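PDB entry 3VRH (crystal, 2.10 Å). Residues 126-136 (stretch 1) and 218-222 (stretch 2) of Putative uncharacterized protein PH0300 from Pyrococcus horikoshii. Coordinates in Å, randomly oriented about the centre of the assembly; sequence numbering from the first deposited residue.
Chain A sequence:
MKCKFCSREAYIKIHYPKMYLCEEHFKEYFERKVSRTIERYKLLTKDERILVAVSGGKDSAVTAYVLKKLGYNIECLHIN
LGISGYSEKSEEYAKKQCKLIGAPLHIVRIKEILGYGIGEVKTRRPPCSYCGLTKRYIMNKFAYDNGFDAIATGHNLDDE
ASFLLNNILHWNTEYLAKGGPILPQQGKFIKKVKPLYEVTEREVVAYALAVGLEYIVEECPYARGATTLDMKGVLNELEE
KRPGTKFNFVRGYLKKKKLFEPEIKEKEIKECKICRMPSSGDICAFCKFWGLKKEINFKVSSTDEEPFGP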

# COMPACT_ATOMS: atom_id res chain seq x y z
N PRO A 126 -9.57 -7.52 21.68
CA PRO A 126 -8.61 -8.59 21.41
C PRO A 126 -7.45 -8.57 22.39
O PRO A 126 -6.87 -7.51 22.63
CB PRO A 126 -8.11 -8.25 20.00
CG PRO A 126 -9.32 -7.66 19.35
CD PRO A 126 -10.07 -6.91 20.44
N PRO A 127 -7.14 -9.74 22.97
CA PRO A 127 -6.07 -9.89 23.94
C PRO A 127 -4.80 -9.20 23.46
O PRO A 127 -4.24 -8.40 24.21
CB PRO A 127 -5.88 -11.40 24.01
CG PRO A 127 -7.26 -11.92 23.84
CD PRO A 127 -7.89 -11.00 22.80
N CYS A 128 -4.40 -9.46 22.23
CA CYS A 128 -3.16 -8.89 21.73
C CYS A 128 -3.21 -7.37 21.55
O CYS A 128 -2.17 -6.70 21.53
CB CYS A 128 -2.72 -9.61 20.44
SG CYS A 128 -2.38 -11.37 20.75
N SER A 129 -4.42 -6.82 21.46
CA SER A 129 -4.59 -5.38 21.31
C SER A 129 -4.41 -4.60 22.63
O SER A 129 -3.69 -3.59 22.67
CB SER A 129 -5.95 -5.04 20.69
OG SER A 129 -6.18 -3.65 20.81
N TYR A 130 -5.07 -5.05 23.70
CA TYR A 130 -4.77 -4.45 25.00
C TYR A 130 -3.39 -4.90 25.50
O TYR A 130 -2.78 -4.22 26.32
CB TYR A 130 -5.89 -4.64 26.04
CG TYR A 130 -6.19 -6.05 26.54
CD1 TYR A 130 -5.50 -6.59 27.63
CD2 TYR A 130 -7.21 -6.80 25.97
CE1 TYR A 130 -5.81 -7.85 28.11
CE2 TYR A 130 -7.51 -8.06 26.44
CZ TYR A 130 -6.82 -8.58 27.51
OH TYR A 130 -7.15 -9.85 27.96
N CYS A 131 -2.89 -6.02 24.97
CA CYS A 131 -1.52 -6.44 25.24
C CYS A 131 -0.54 -5.38 24.77
O CYS A 131 0.38 -5.00 25.51
CB CYS A 131 -1.19 -7.77 24.56
SG CYS A 131 0.48 -8.41 24.96
N GLY A 132 -0.74 -4.89 23.54
CA GLY A 132 0.10 -3.86 22.94
C GLY A 132 0.10 -2.56 23.74
O GLY A 132 1.17 -2.00 24.01
N LEU A 133 -1.10 -2.09 24.10
CA LEU A 133 -1.26 -0.92 24.96
C LEU A 133 -0.46 -1.10 26.26
O LEU A 133 0.37 -0.26 26.62
CB LEU A 133 -2.75 -0.71 25.31
CG LEU A 133 -3.16 0.23 26.46
CD1 LEU A 133 -2.83 1.70 26.16
CD2 LEU A 133 -4.64 0.07 26.88
N THR A 134 -0.74 -2.20 26.95
CA THR A 134 -0.13 -2.49 28.24
C THR A 134 1.38 -2.57 28.14
O THR A 134 2.10 -2.04 28.99
CB THR A 134 -0.63 -3.83 28.78
OG1 THR A 134 -2.06 -3.82 28.81
CG2 THR A 134 -0.09 -4.11 30.20
N LYS A 135 1.87 -3.25 27.10
CA LYS A 135 3.30 -3.45 26.99
C LYS A 135 4.05 -2.14 26.70
O LYS A 135 5.11 -1.87 27.29
CB LYS A 135 3.62 -4.51 25.93
CG LYS A 135 5.12 -4.82 25.83
CD LYS A 135 5.45 -5.77 24.64
CE LYS A 135 6.97 -6.07 24.58
NZ LYS A 135 7.38 -6.96 23.46
N ARG A 136 3.50 -1.32 25.81
CA ARG A 136 4.14 -0.06 25.42
C ARG A 136 4.20 0.87 26.63
O ARG A 136 5.17 1.58 26.82
CB ARG A 136 3.41 0.62 24.25
CG ARG A 136 3.95 0.21 22.85
CD ARG A 136 3.27 0.93 21.66
NE ARG A 136 1.82 0.70 21.61
CZ ARG A 136 1.25 -0.38 21.09
NH1 ARG A 136 2.00 -1.34 20.55
NH2 ARG A 136 -0.07 -0.52 21.10
N GLU A 218 6.24 -16.71 18.83
CA GLU A 218 5.09 -15.84 19.05
C GLU A 218 4.97 -15.36 20.48
O GLU A 218 4.87 -16.16 21.41
CB GLU A 218 3.80 -16.55 18.62
CG GLU A 218 2.63 -15.61 18.42
CD GLU A 218 1.48 -16.28 17.66
OE1 GLU A 218 0.42 -15.64 17.46
OE2 GLU A 218 1.65 -17.46 17.27
N GLU A 219 5.02 -14.04 20.65
CA GLU A 219 4.93 -13.43 21.97
C GLU A 219 3.50 -13.53 22.53
O GLU A 219 3.29 -14.04 23.62
CB GLU A 219 5.37 -11.96 21.90
CG GLU A 219 5.27 -11.21 23.22
CD GLU A 219 5.75 -9.76 23.11
OE1 GLU A 219 6.00 -9.28 21.98
OE2 GLU A 219 5.87 -9.11 24.18
N CYS A 220 2.53 -13.04 21.75
CA CYS A 220 1.12 -13.15 22.10
C CYS A 220 0.48 -14.18 21.15
O CYS A 220 0.41 -13.96 19.94
CB CYS A 220 0.43 -11.78 21.98
SG CYS A 220 -1.32 -11.72 22.49
N PRO A 221 0.02 -15.31 21.71
CA PRO A 221 -0.57 -16.39 20.90
C PRO A 221 -2.08 -16.22 20.62
O PRO A 221 -2.77 -17.21 20.35
CB PRO A 221 -0.34 -17.62 21.77
CG PRO A 221 -0.39 -17.07 23.20
CD PRO A 221 0.16 -15.67 23.13
N TYR A 222 -2.59 -14.99 20.68
CA TYR A 222 -4.02 -14.76 20.46
C TYR A 222 -4.29 -13.86 19.26
O TYR A 222 -3.47 -13.75 18.35
CB TYR A 222 -4.66 -14.18 21.72
CG TYR A 222 -4.62 -15.09 22.93
CD1 TYR A 222 -4.96 -16.44 22.84
CD2 TYR A 222 -4.24 -14.59 24.18
CE1 TYR A 222 -4.93 -17.27 23.95
CE2 TYR A 222 -4.21 -15.41 25.30
CZ TYR A 222 -4.55 -16.75 25.18
OH TYR A 222 -4.52 -17.55 26.30

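Stretch 2, without regular secondary structure, lies against one side of the helix that begins at Pro127, and a covalent bond fastens the two together. Glu218 makes no contact with the helix. Glu219 makes the first: its CB points toward the helix, and with chi1 and chi2 both t the extended side chain carries its carboxylate to Lys135. Lys135, t at all four chi angles, covers the longer part of the distance, so that NZ lies 2.7 Å from Glu219 OE2 in a salt bridge and gives a weak second hydrogen bond to Glu219 OE1 at 3.1 Å. Two long, extended side chains of opposite charge bridge the 11.3 Å between Glu219 CA and Lys135 CA.

Cys220 forms the central link. Its SG bonds to Cys128 SG at 2.1 Å, with a chi3 of -93°, close to the preferred right angle of a disulfide. This bond needs two thiols, and both CA-to-CB bonds point toward the other stretch. The CA atoms of Cys128 and Cys220 are 6.1 Å apart, and Cys131 CB packs more loosely, 4.5 Å from Cys220 SG.

Pro221 directs its CB away and stays out of the contact. Tyr222 turns back: its ring packs on the proline, CD2 meeting Pro127 CB at 3.6 Å, obliquely, while its CB lies 3.7 Å from Cys128 SG. The contact buries 318 Å², both sides summed.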